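Local coordinates for alpha-1,2-mannosidase (Bacteroides thetaiotaomicron, PDB 2WW2), which hydrolyses alpha-mannosides with inversion of anomeric configuration, as a member of the calcium-dependent glycoside hydrolase family 92, at residues Y183-F188 / I245-E250; K403-M408 / A459-S464; N483-E488 / E535-H540; F696-N699 / D704-K707. All coordinates share one frame; numbering follows the deposited sequence.

Contact 1 of 4, residues Y183-F188 / I245-E250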
loop_
_atom_site.group_PDB
_atom_site.type_symbol
_atom_site.label_atom_id
_atom_site.label_comp_id
_atom_site.label_asym_id
_atom_site.label_seq_id
_atom_site.Cartn_x
_atom_site.Cartn_y
_atom_site.Cartn_z
ATOM N N TYR A 183 5.303 35.012 -37.008
ATOM C CA TYR A 183 6.227 35.628 -37.968
ATOM C C TYR A 183 7.433 36.099 -37.188
ATOM O O TYR A 183 7.293 36.893 -36.255
ATOM C CB TYR A 183 5.537 36.815 -38.645
ATOM C CG TYR A 183 4.232 36.430 -39.306
ATOM C CD1 TYR A 183 4.218 35.850 -40.571
ATOM C CD2 TYR A 183 3.017 36.599 -38.649
ATOM C CE1 TYR A 183 3.012 35.478 -41.189
ATOM C CE2 TYR A 183 1.802 36.231 -39.260
ATOM C CZ TYR A 183 1.820 35.673 -40.521
ATOM O OH TYR A 183 0.646 35.293 -41.119
ATOM N N PHE A 184 8.617 35.605 -37.537
ATOM C CA PHE A 184 9.798 35.939 -36.746
ATOM C C PHE A 184 10.877 36.632 -37.579
ATOM O O PHE A 184 10.881 36.561 -38.814
ATOM C CB PHE A 184 10.351 34.698 -36.033
ATOM C CG PHE A 184 10.820 33.603 -36.968
ATOM C CD1 PHE A 184 12.098 33.643 -37.530
ATOM C CD2 PHE A 184 10.000 32.524 -37.262
ATOM C CE1 PHE A 184 12.535 32.623 -38.383
ATOM C CE2 PHE A 184 10.419 31.497 -38.121
ATOM C CZ PHE A 184 11.686 31.542 -38.682
ATOM N N MET A 185 11.773 37.343 -36.895
ATOM C CA MET A 185 12.924 37.933 -37.567
ATOM C C MET A 185 14.079 37.990 -36.603
ATOM O O MET A 185 13.893 38.075 -35.376
ATOM C CB MET A 185 12.639 39.334 -38.140
ATOM C CG MET A 185 12.491 40.450 -37.126
ATOM S SD MET A 185 12.654 42.121 -37.848
ATOM C CE MET A 185 14.412 42.296 -38.080
ATOM N N MET A 186 15.277 37.942 -37.164
ATOM C CA MET A 186 16.468 38.019 -36.341
ATOM C C MET A 186 17.607 38.695 -37.087
ATOM O O MET A 186 17.637 38.738 -38.320
ATOM C CB MET A 186 16.879 36.630 -35.865
ATOM C CG MET A 186 17.334 35.718 -36.950
ATOM S SD MET A 186 17.622 34.050 -36.324
ATOM C CE MET A 186 15.935 33.460 -36.280
ATOM N N GLU A 187 18.536 39.239 -36.325
ATOM C CA GLU A 187 19.630 39.969 -36.913
ATOM C C GLU A 187 20.899 39.478 -36.251
ATOM O O GLU A 187 20.877 39.175 -35.063
ATOM C CB GLU A 187 19.432 41.456 -36.638
ATOM C CG GLU A 187 20.547 42.333 -37.191
ATOM C CD GLU A 187 20.452 43.756 -36.689
ATOM O OE1 GLU A 187 20.378 43.967 -35.463
ATOM O OE2 GLU A 187 20.445 44.665 -37.524
ATOM N N PHE A 188 21.983 39.366 -37.026
ATOM C CA PHE A 188 23.270 38.908 -36.509
ATOM C C PHE A 188 24.254 40.074 -36.551
ATOM O O PHE A 188 24.231 40.900 -37.483
ATOM C CB PHE A 188 23.789 37.714 -37.331
ATOM C CG PHE A 188 22.867 36.509 -37.290
ATOM C CD1 PHE A 188 23.084 35.485 -36.383
ATOM C CD2 PHE A 188 21.763 36.431 -38.119
ATOM C CE1 PHE A 188 22.228 34.384 -36.321
ATOM C CE2 PHE A 188 20.898 35.333 -38.064
ATOM C CZ PHE A 188 21.135 34.308 -37.170
ATOM N N ILE A 245 8.234 45.822 -35.921
ATOM C CA ILE A 245 7.936 46.833 -34.899
ATOM C C ILE A 245 8.355 46.337 -33.501
ATOM O O ILE A 245 9.014 47.067 -32.736
ATOM C CB ILE A 245 6.422 47.183 -34.910
ATOM C CG1 ILE A 245 6.072 47.936 -36.197
ATOM C CG2 ILE A 245 6.034 48.003 -33.678
ATOM C CD1 ILE A 245 4.570 47.999 -36.501
ATOM N N ASN A 246 7.969 45.104 -33.171
ATOM C CA ASN A 246 8.357 44.483 -31.902
ATOM C C ASN A 246 9.872 44.446 -31.761
ATOM O O ASN A 246 10.400 44.792 -30.713
ATOM C CB ASN A 246 7.808 43.052 -31.775
ATOM C CG ASN A 246 6.287 43.017 -31.717
ATOM O OD1 ASN A 246 5.653 44.048 -31.512
ATOM N ND2 ASN A 246 5.702 41.831 -31.880
ATOM N N PHE A 247 10.554 44.024 -32.827
ATOM C CA PHE A 247 12.026 43.970 -32.847
ATOM C C PHE A 247 12.619 45.349 -32.565
ATOM O O PHE A 247 13.518 45.508 -31.725
ATOM C CB PHE A 247 12.506 43.473 -34.218
ATOM C CG PHE A 247 14.020 43.411 -34.372
ATOM C CD1 PHE A 247 14.710 42.199 -34.209
ATOM C CD2 PHE A 247 14.742 44.546 -34.717
ATOM C CE1 PHE A 247 16.093 42.130 -34.369
ATOM C CE2 PHE A 247 16.126 44.489 -34.871
ATOM C CZ PHE A 247 16.801 43.276 -34.704
ATOM N N ASN A 248 12.112 46.353 -33.270
ATOM C CA ASN A 248 12.676 47.703 -33.154
ATOM C C ASN A 248 12.409 48.338 -31.804
ATOM O O ASN A 248 13.255 49.065 -31.260
ATOM C CB ASN A 248 12.190 48.582 -34.304
ATOM C CG ASN A 248 12.900 48.260 -35.596
ATOM O OD1 ASN A 248 14.122 48.079 -35.612
ATOM N ND2 ASN A 248 12.147 48.191 -36.693
ATOM N N ARG A 249 11.252 48.033 -31.229
ATOM C CA ARG A 249 10.945 48.583 -29.931
ATOM C C ARG A 249 11.717 47.891 -28.815
ATOM O O ARG A 249 12.142 48.546 -27.863
ATOM C CB ARG A 249 9.450 48.500 -29.637
ATOM C CG ARG A 249 9.063 49.342 -28.429
ATOM C CD ARG A 249 7.575 49.330 -28.172
ATOM N NE ARG A 249 6.781 49.944 -29.239
ATOM C CZ ARG A 249 5.927 49.284 -30.021
ATOM N NH1 ARG A 249 5.791 47.959 -29.906
ATOM N NH2 ARG A 249 5.221 49.941 -30.933
ATOM N N GLU A 250 11.893 46.571 -28.920
ATOM C CA GLU A 250 12.330 45.798 -27.755
ATOM C C GLU A 250 13.791 45.358 -27.774
ATOM O O GLU A 250 14.403 45.235 -26.706
ATOM C CB GLU A 250 11.422 44.574 -27.525
ATOM C CG GLU A 250 9.940 44.923 -27.268
ATOM C CD GLU A 250 9.059 43.703 -26.980
ATOM O OE1 GLU A 250 9.597 42.662 -26.536
ATOM O OE2 GLU A 250 7.816 43.796 -27.204
#
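M185 and F247 make a Met-aromatic contact where helix 240-250 lies beside strand 182-188. The strand belongs to the beta-rich N-terminal part of the enzyme, assigned to the galactose mutarotase clan. The helix follows strand 229-236, the neighbour of 182-188.

The apolar contact is over the ring face. The M185 methyl CE stands 3.8 Å from the centroid of the F247 ring, 9° off the ring normal. SD sits further out, at 4.5 Å from that centroid and oblique to it. The sulfur rests instead near the root of the ring, with M185 SD 3.9 Å from F247 CB. A bend at chi3 turns the methyl back over the ring centre. F247 has CG anti to its backbone N (chi1 178°), which sends the ring off the helix to the strand. With a serine here, M185 CE would probably lose the face it rests on, and a gap would open between strand and helix.

E187 meets the ring at its edge. It approaches with both its root and its tip, and E187 CB comes within 3.7 Å of F247 CZ. No hydrogen bond joins the two segments. The E187 carboxylate has its charge partner in R232 of strand 229-236, which forms a salt bridge with OE1. The R232 side chain also touches F247.

The carboxylate stands nearly upright to the ring, 80° between planes, with E187 OE1 in the ring plane and 3.7 Å from F247 CZ.

Contact 2 of 4, residues K403-M408 / A459-S464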
loop_
_atom_site.group_PDB
_atom_site.type_symbol
_atom_site.label_atom_id
_atom_site.label_comp_id
_atom_site.label_asym_id
_atom_site.label_seq_id
_atom_site.Cartn_x
_atom_site.Cartn_y
_atom_site.Cartn_z
ATOM N N LYS A 403 -23.125 42.104 -20.172
ATOM C CA LYS A 403 -22.456 41.232 -21.139
ATOM C C LYS A 403 -21.799 40.063 -20.403
ATOM O O LYS A 403 -21.873 38.908 -20.849
ATOM C CB LYS A 403 -21.412 42.020 -21.945
ATOM C CG LYS A 403 -20.446 41.155 -22.763
ATOM C CD LYS A 403 -21.153 40.408 -23.909
ATOM C CE LYS A 403 -21.249 41.252 -25.163
ATOM N NZ LYS A 403 -22.299 40.719 -26.089
ATOM N N ALA A 404 -21.154 40.354 -19.272
ATOM C CA ALA A 404 -20.524 39.279 -18.494
ATOM C C ALA A 404 -21.575 38.284 -18.000
ATOM O O ALA A 404 -21.380 37.076 -18.094
ATOM C CB ALA A 404 -19.703 39.838 -17.320
ATOM N N LEU A 405 -22.698 38.787 -17.489
ATOM C CA LEU A 405 -23.744 37.887 -17.015
ATOM C C LEU A 405 -24.261 36.985 -18.147
ATOM O O LEU A 405 -24.545 35.799 -17.935
ATOM C CB LEU A 405 -24.910 38.670 -16.406
ATOM C CG LEU A 405 -26.037 37.780 -15.853
ATOM C CD1 LEU A 405 -25.514 36.746 -14.845
ATOM C CD2 LEU A 405 -27.139 38.625 -15.228
ATOM N N GLU A 406 -24.426 37.568 -19.337
ATOM C CA GLU A 406 -24.945 36.833 -20.491
ATOM C C GLU A 406 -23.986 35.703 -20.850
ATOM O O GLU A 406 -24.406 34.566 -21.088
ATOM C CB GLU A 406 -25.117 37.788 -21.671
ATOM C CG GLU A 406 -25.330 37.132 -23.020
ATOM C CD GLU A 406 -25.124 38.121 -24.177
ATOM O OE1 GLU A 406 -25.949 39.038 -24.320
ATOM O OE2 GLU A 406 -24.140 37.978 -24.940
ATOM N N ALA A 407 -22.695 36.029 -20.866
ATOM C CA ALA A 407 -21.653 35.062 -21.164
ATOM C C ALA A 407 -21.637 33.923 -20.139
ATOM O O ALA A 407 -21.486 32.754 -20.503
ATOM C CB ALA A 407 -20.277 35.770 -21.196
ATOM N N MET A 408 -21.786 34.273 -18.861
ATOM C CA MET A 408 -21.774 33.290 -17.773
ATOM C C MET A 408 -22.937 32.325 -17.906
ATOM O O MET A 408 -22.766 31.110 -17.819
ATOM C CB MET A 408 -21.902 33.994 -16.418
ATOM C CG MET A 408 -20.658 34.739 -15.968
ATOM S SD MET A 408 -21.083 35.690 -14.492
ATOM C CE MET A 408 -19.657 36.783 -14.458
ATOM N N ALA A 459 -24.769 33.115 -9.166
ATOM C CA ALA A 459 -25.798 33.655 -8.267
ATOM C C ALA A 459 -25.255 34.894 -7.538
ATOM O O ALA A 459 -25.938 35.920 -7.412
ATOM C CB ALA A 459 -26.240 32.606 -7.262
ATOM N N ARG A 460 -24.033 34.781 -7.037
ATOM C CA ARG A 460 -23.412 35.890 -6.324
ATOM C C ARG A 460 -23.328 37.112 -7.232
ATOM O O ARG A 460 -23.605 38.230 -6.801
ATOM C CB ARG A 460 -22.006 35.487 -5.876
ATOM C CG ARG A 460 -21.998 34.485 -4.707
ATOM C CD ARG A 460 -21.982 35.272 -3.403
ATOM N NE ARG A 460 -20.719 35.985 -3.364
ATOM C CZ ARG A 460 -20.442 37.068 -2.646
ATOM N NH1 ARG A 460 -21.363 37.632 -1.847
ATOM N NH2 ARG A 460 -19.218 37.578 -2.739
ATOM N N PHE A 461 -22.885 36.886 -8.471
ATOM C CA PHE A 461 -22.720 37.945 -9.460
ATOM C C PHE A 461 -24.045 38.612 -9.750
ATOM O O PHE A 461 -24.147 39.845 -9.657
ATOM C CB PHE A 461 -22.067 37.409 -10.751
ATOM C CG PHE A 461 -21.653 38.486 -11.722
ATOM C CD1 PHE A 461 -20.530 39.278 -11.477
ATOM C CD2 PHE A 461 -22.370 38.693 -12.899
ATOM C CE1 PHE A 461 -20.149 40.267 -12.375
ATOM C CE2 PHE A 461 -21.991 39.668 -13.798
ATOM C CZ PHE A 461 -20.889 40.473 -13.536
ATOM N N ALA A 462 -25.064 37.815 -10.069
ATOM C CA ALA A 462 -26.374 38.373 -10.383
ATOM C C ALA A 462 -26.901 39.169 -9.186
ATOM O O ALA A 462 -27.460 40.249 -9.348
ATOM C CB ALA A 462 -27.359 37.284 -10.748
ATOM N N GLU A 463 -26.738 38.617 -7.985
ATOM C CA GLU A 463 -27.260 39.291 -6.786
ATOM C C GLU A 463 -26.632 40.676 -6.626
ATOM O O GLU A 463 -27.322 41.650 -6.298
ATOM C CB GLU A 463 -27.015 38.439 -5.528
ATOM C CG GLU A 463 -27.743 38.979 -4.313
ATOM C CD GLU A 463 -27.773 38.003 -3.154
ATOM O OE1 GLU A 463 -26.696 37.518 -2.774
ATOM O OE2 GLU A 463 -28.887 37.741 -2.637
ATOM N N SER A 464 -25.327 40.768 -6.872
ATOM C CA SER A 464 -24.608 42.040 -6.745
ATOM C C SER A 464 -25.040 43.080 -7.789
ATOM O O SER A 464 -24.797 44.272 -7.605
ATOM C CB SER A 464 -23.084 41.835 -6.766
ATOM O OG SER A 464 -22.602 41.745 -8.099
#
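F461, whose ring carries this helix-helix contact, has its carbonyl O gripped by S464 OG in a 2.9 Å hydrogen bond. The donor hydroxyl lies 19° from the carbonyl plane. This bond stays within one helix. No hydrogen bond crosses to 403-408, and the contact between the helices is apolar.

The F461 ring meets three residues of the other helix. M408 lies over one face: its CE is 3.6 Å from the ring centroid, close to the ring normal. The M408 chain is extended beyond CG, which carries the methyl out to the ring centre. M408 SD is oblique to the ring and touches its rim, 3.6 Å from F461 CD2. This is a Met-aromatic contact with the methyl on the face. A404 CB and L405 N come obliquely at the far end of the ring. A404 CB is 4.0 Å from F461 CZ, and L405 CB is the same 4.0 Å from F461 CE2. All four residues are buried.

The two short segments run nearly antiparallel, at 153°, with axes 10.8 Å apart. The F461 ring reaches across between them.

Both helices belong to the catalytic domain, whose clan has the (alpha/alpha)6 fold; the near-antiparallel pairing is consistent with it. Helix 383-393 packs against the same site: V389 touches both M408 and F461, and W392 meets the F461 ring edge-to-face. Helix 347-364 lies against K403 and A407, while helix 468-475 packs on A459 and A462.

Contact 3 of 4, residues N483-E488 / E535-H540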
loop_
_atom_site.group_PDB
_atom_site.type_symbol
_atom_site.label_atom_id
_atom_site.label_comp_id
_atom_site.label_asym_id
_atom_site.label_seq_id
_atom_site.Cartn_x
_atom_site.Cartn_y
_atom_site.Cartn_z
ATOM N N ASN A 483 -26.676 16.294 -3.990
ATOM C CA ASN A 483 -27.416 15.296 -4.720
ATOM C C ASN A 483 -26.563 14.066 -5.017
ATOM O O ASN A 483 -27.087 13.034 -5.430
ATOM C CB ASN A 483 -27.957 15.886 -6.030
ATOM C CG ASN A 483 -29.060 16.895 -5.802
ATOM O OD1 ASN A 483 -29.852 16.754 -4.870
ATOM N ND2 ASN A 483 -29.123 17.921 -6.646
ATOM N N LEU A 484 -25.250 14.169 -4.810
ATOM C CA LEU A 484 -24.376 13.021 -5.064
ATOM C C LEU A 484 -23.696 12.453 -3.813
ATOM O O LEU A 484 -22.913 11.508 -3.890
ATOM C CB LEU A 484 -23.331 13.358 -6.142
ATOM C CG LEU A 484 -23.949 13.608 -7.523
ATOM C CD1 LEU A 484 -22.864 13.971 -8.547
ATOM C CD2 LEU A 484 -24.771 12.415 -7.992
ATOM N N TYR A 485 -24.011 13.023 -2.660
ATOM C CA TYR A 485 -23.506 12.492 -1.409
ATOM C C TYR A 485 -24.281 11.213 -1.047
ATOM O O TYR A 485 -25.507 11.224 -0.938
ATOM C CB TYR A 485 -23.616 13.543 -0.309
ATOM C CG TYR A 485 -22.917 13.135 0.964
ATOM C CD1 TYR A 485 -21.552 13.330 1.112
ATOM C CD2 TYR A 485 -23.621 12.551 2.015
ATOM C CE1 TYR A 485 -20.908 12.967 2.271
ATOM C CE2 TYR A 485 -22.980 12.173 3.184
ATOM C CZ TYR A 485 -21.619 12.381 3.300
ATOM O OH TYR A 485 -20.953 12.035 4.447
ATOM N N TYR A 486 -23.555 10.105 -0.913
ATOM C CA TYR A 486 -24.158 8.775 -0.727
ATOM C C TYR A 486 -24.265 8.537 0.779
ATOM O O TYR A 486 -23.269 8.177 1.410
ATOM C CB TYR A 486 -23.222 7.722 -1.338
ATOM C CG TYR A 486 -23.862 6.401 -1.730
ATOM C CD1 TYR A 486 -25.062 5.980 -1.172
ATOM C CD2 TYR A 486 -23.242 5.566 -2.655
ATOM C CE1 TYR A 486 -25.641 4.744 -1.550
ATOM C CE2 TYR A 486 -23.805 4.345 -3.029
ATOM C CZ TYR A 486 -24.997 3.945 -2.476
ATOM O OH TYR A 486 -25.528 2.730 -2.867
ATOM N N PRO A 487 -25.460 8.737 1.367
ATOM C CA PRO A 487 -25.500 8.786 2.834
ATOM C C PRO A 487 -25.042 7.491 3.504
ATOM O O PRO A 487 -24.311 7.552 4.493
ATOM C CB PRO A 487 -26.973 9.095 3.166
ATOM C CG PRO A 487 -27.634 9.427 1.860
ATOM C CD PRO A 487 -26.789 8.859 0.746
ATOM N N GLU A 488 -25.435 6.337 2.963
ATOM C CA GLU A 488 -25.006 5.048 3.529
ATOM C C GLU A 488 -23.484 4.902 3.596
ATOM O O GLU A 488 -22.962 4.172 4.444
ATOM C CB GLU A 488 -25.605 3.861 2.757
ATOM N N GLU A 535 -22.544 19.331 7.408
ATOM C CA GLU A 535 -23.894 18.828 7.674
ATOM C C GLU A 535 -24.092 17.451 7.055
ATOM O O GLU A 535 -24.654 16.553 7.681
ATOM C CB GLU A 535 -24.969 19.765 7.119
ATOM C CG GLU A 535 -25.154 21.036 7.902
ATOM C CD GLU A 535 -26.130 21.997 7.230
ATOM O OE1 GLU A 535 -26.357 23.086 7.799
ATOM O OE2 GLU A 535 -26.659 21.667 6.132
ATOM N N LEU A 536 -23.666 17.296 5.810
ATOM C CA LEU A 536 -23.729 15.999 5.163
ATOM C C LEU A 536 -22.954 14.967 5.984
ATOM O O LEU A 536 -23.404 13.840 6.146
ATOM C CB LEU A 536 -23.152 16.072 3.739
ATOM C CG LEU A 536 -23.967 16.884 2.729
ATOM C CD1 LEU A 536 -23.275 16.904 1.383
ATOM C CD2 LEU A 536 -25.391 16.345 2.595
ATOM N N MET A 537 -21.786 15.353 6.480
ATOM C CA MET A 537 -20.907 14.421 7.174
ATOM C C MET A 537 -21.362 14.121 8.609
ATOM O O MET A 537 -20.781 13.268 9.285
ATOM C CB MET A 537 -19.477 14.959 7.195
ATOM C CG MET A 537 -18.806 14.982 5.829
ATOM S SD MET A 537 -17.126 15.550 5.953
ATOM C CE MET A 537 -16.553 15.314 4.268
ATOM N N GLY A 538 -22.380 14.834 9.073
ATOM C CA GLY A 538 -22.916 14.613 10.409
ATOM C C GLY A 538 -22.467 15.632 11.442
ATOM O O GLY A 538 -22.776 15.490 12.617
ATOM N N GLY A 539 -21.728 16.659 11.019
ATOM C CA GLY A 539 -21.421 17.783 11.919
ATOM C C GLY A 539 -19.949 18.145 11.922
ATOM O O GLY A 539 -19.145 17.493 11.254
ATOM N N HIS A 540 -19.585 19.170 12.690
ATOM C CA HIS A 540 -18.189 19.591 12.762
ATOM C C HIS A 540 -17.293 18.460 13.250
ATOM O O HIS A 540 -16.194 18.262 12.730
ATOM C CB HIS A 540 -18.018 20.816 13.667
ATOM C CG HIS A 540 -18.609 22.070 13.100
ATOM N ND1 HIS A 540 -18.630 23.259 13.794
ATOM C CD2 HIS A 540 -19.215 22.315 11.912
ATOM C CE1 HIS A 540 -19.206 24.190 13.049
ATOM N NE2 HIS A 540 -19.579 23.642 11.906
HETATM O O HOH W 1 -22.190 10.783 6.187
#
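Y485 turns one face of its ring to L536, and the contact is mainly a CH-pi one. L536 CB stands 3.8 Å from the ring centroid, only 4° off the ring normal. The leucine and tyrosine side chains lie alongside and point opposite ways. L536 CD1 therefore ends near the root of the tyrosine, 3.8 Å from Y485 CB. A chi1 of -171° swings the Y485 ring away from its own backbone N and across to the helix. The far end of the ring reaches M537, with Y485 OH 3.6 Å from M537 CA. The M537 side chain continues past the hydroxyl toward W524 and helix 540-551.

The protein segment reached here is a helix end. Helix 530-537 stops in a Schellman motif at G538, whose phi is positive. One of the bonds back into the last turn runs from G538 N to E535 O, 3.2 Å. G539 then takes the N-cap position of helix 540-551. Y485 lies on the short, weakly bonded strand 485-486, which pairs with 491-492 in a small two-stranded sheet.

The polar contacts gather at the tyrosine hydroxyl. A water in the plane of the ring, at its edge, is 2.5 Å from Y485 OH. The same water donates a longer hydrogen bond, 3.3 Å, to L536 O, so it bridges strand and helix end. R546 NH1 of helix 540-551 adds a weak hydrogen bond to Y485 OH. Nearby, E535 OE2 forms a salt bridge with R482, just ahead of 483-488.

Contact 4 of 4, residues F696-N699 / D704-K707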
loop_
_atom_site.group_PDB
_atom_site.type_symbol
_atom_site.label_atom_id
_atom_site.label_comp_id
_atom_site.label_asym_id
_atom_site.label_seq_id
_atom_site.Cartn_x
_atom_site.Cartn_y
_atom_site.Cartn_z
ATOM N N PHE A 696 -7.826 40.254 17.607
ATOM C CA PHE A 696 -8.406 39.732 16.374
ATOM C C PHE A 696 -8.470 38.226 16.512
ATOM O O PHE A 696 -7.457 37.594 16.758
ATOM C CB PHE A 696 -7.510 40.136 15.198
ATOM C CG PHE A 696 -7.875 39.494 13.888
ATOM C CD1 PHE A 696 -8.887 40.027 13.090
ATOM C CD2 PHE A 696 -7.170 38.385 13.432
ATOM C CE1 PHE A 696 -9.202 39.458 11.868
ATOM C CE2 PHE A 696 -7.476 37.797 12.206
ATOM C CZ PHE A 696 -8.492 38.337 11.418
ATOM N N THR A 697 -9.670 37.663 16.415
ATOM C CA THR A 697 -9.852 36.223 16.598
ATOM C C THR A 697 -10.531 35.540 15.399
ATOM O O THR A 697 -10.757 34.328 15.429
ATOM C CB THR A 697 -10.670 35.903 17.865
ATOM O OG1 THR A 697 -11.996 36.413 17.712
ATOM C CG2 THR A 697 -10.028 36.537 19.121
ATOM N N ARG A 698 -10.851 36.296 14.352
ATOM C CA ARG A 698 -11.441 35.687 13.151
ATOM C C ARG A 698 -10.421 34.808 12.434
ATOM O O ARG A 698 -9.229 35.105 12.459
ATOM C CB ARG A 698 -11.973 36.752 12.190
ATOM C CG ARG A 698 -13.155 37.509 12.764
ATOM C CD ARG A 698 -13.745 38.491 11.745
ATOM N NE ARG A 698 -12.833 39.562 11.346
ATOM C CZ ARG A 698 -12.706 40.733 11.973
ATOM N NH1 ARG A 698 -13.412 40.998 13.079
ATOM N NH2 ARG A 698 -11.861 41.648 11.501
ATOM N N ASN A 699 -10.892 33.736 11.799
ATOM C CA ASN A 699 -9.993 32.819 11.079
ATOM C C ASN A 699 -9.861 33.177 9.606
ATOM O O ASN A 699 -9.481 32.334 8.789
ATOM C CB ASN A 699 -10.465 31.366 11.207
ATOM C CG ASN A 699 -10.421 30.863 12.644
ATOM O OD1 ASN A 699 -9.524 31.214 13.407
ATOM N ND2 ASN A 699 -11.388 30.027 13.009
ATOM N N ASP A 704 -10.855 43.542 1.475
ATOM C CA ASP A 704 -10.803 44.971 1.859
ATOM C C ASP A 704 -9.844 45.221 3.004
ATOM O O ASP A 704 -9.114 46.217 3.009
ATOM C CB ASP A 704 -12.187 45.489 2.218
ATOM C CG ASP A 704 -13.003 45.832 0.981
ATOM O OD1 ASP A 704 -12.433 45.760 -0.135
ATOM O OD2 ASP A 704 -14.198 46.156 1.119
ATOM N N GLU A 705 -9.835 44.320 3.977
ATOM C CA GLU A 705 -8.881 44.455 5.077
ATOM C C GLU A 705 -7.440 44.489 4.572
ATOM O O GLU A 705 -6.632 45.271 5.056
ATOM C CB GLU A 705 -9.070 43.351 6.123
ATOM C CG GLU A 705 -10.170 43.706 7.117
ATOM C CD GLU A 705 -10.630 42.529 7.950
ATOM O OE1 GLU A 705 -10.310 41.366 7.615
ATOM O OE2 GLU A 705 -11.321 42.778 8.954
ATOM N N LEU A 706 -7.112 43.618 3.623
ATOM C CA LEU A 706 -5.778 43.631 3.015
ATOM C C LEU A 706 -5.505 44.906 2.217
ATOM O O LEU A 706 -4.493 45.592 2.431
ATOM C CB LEU A 706 -5.604 42.405 2.106
ATOM C CG LEU A 706 -5.457 41.059 2.839
ATOM C CD1 LEU A 706 -5.588 39.873 1.882
ATOM C CD2 LEU A 706 -4.130 41.008 3.581
ATOM N N LYS A 707 -6.428 45.215 1.310
ATOM C CA LYS A 707 -6.306 46.291 0.326
ATOM C C LYS A 707 -6.110 47.674 0.957
ATOM O O LYS A 707 -5.439 48.537 0.383
ATOM C CB LYS A 707 -7.576 46.300 -0.526
ATOM C CG LYS A 707 -7.417 46.747 -1.958
ATOM C CD LYS A 707 -8.701 46.480 -2.783
ATOM C CE LYS A 707 -9.667 47.656 -2.742
ATOM N NZ LYS A 707 -10.388 47.734 -1.429
HETATM O O HOH W 2 -11.649 39.513 8.995
#
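R698 and E705 are joined by a salt bridge, with R698 NH2 2.8 Å from E705 OE2. As a hydrogen bond it is weak, because the angle at the hydrogen is only 122°. A water makes a second link beside it. R698 NE donates to this water at 2.6 Å, and the water donates to E705 OE1 at 2.7 Å. One direct and one water-mediated link thus tie guanidinium to carboxylate, whose planes are 27° apart. With E705 replaced by an alanine, R698 NH2 is likely to be left without this counter-charge and the water without one of its acceptors.

The arginine is bent at chi3 (-64°) and lies against F696 of its own loop. F696 CD1 is 3.7 Å above the guanidinium plane, displaced to one side of the group. R698 NH2 lies in the plane of the phenyl ring, at its edge. Further out, L691 of strand 685-691 touches F696, R698 and E705 alike. T702 OG1 is hydrogen-bonded to E705 N in the first turn of the helix.

The arrangement is a local surface salt bridge with a bridging water. It joins the loop after strand 694-695, an outermost strand of a six-stranded mixed sheet, to the short helix 703-707.

The four contacts follow one another along the chain, each closing before the next opens. Contact 1 joins a strand of the beta-rich N-terminal region to helix 240-250. Its centre is 42 Å from that of contact 2 and 60 Å from that of contact 3, on the opposite side of the chain's centre. Contacts 2, 3 and 4 all belong to the catalytic region, with centres 27 to 31 Å apart. None of them touch; contacts 3 and 4 come within about 10 Å at their nearest atoms. Contact 2 joins helices, contact 3 a small hairpin to a helix end, and contact 4 a loop to a short helix. They lie in separate places and do not form a single site.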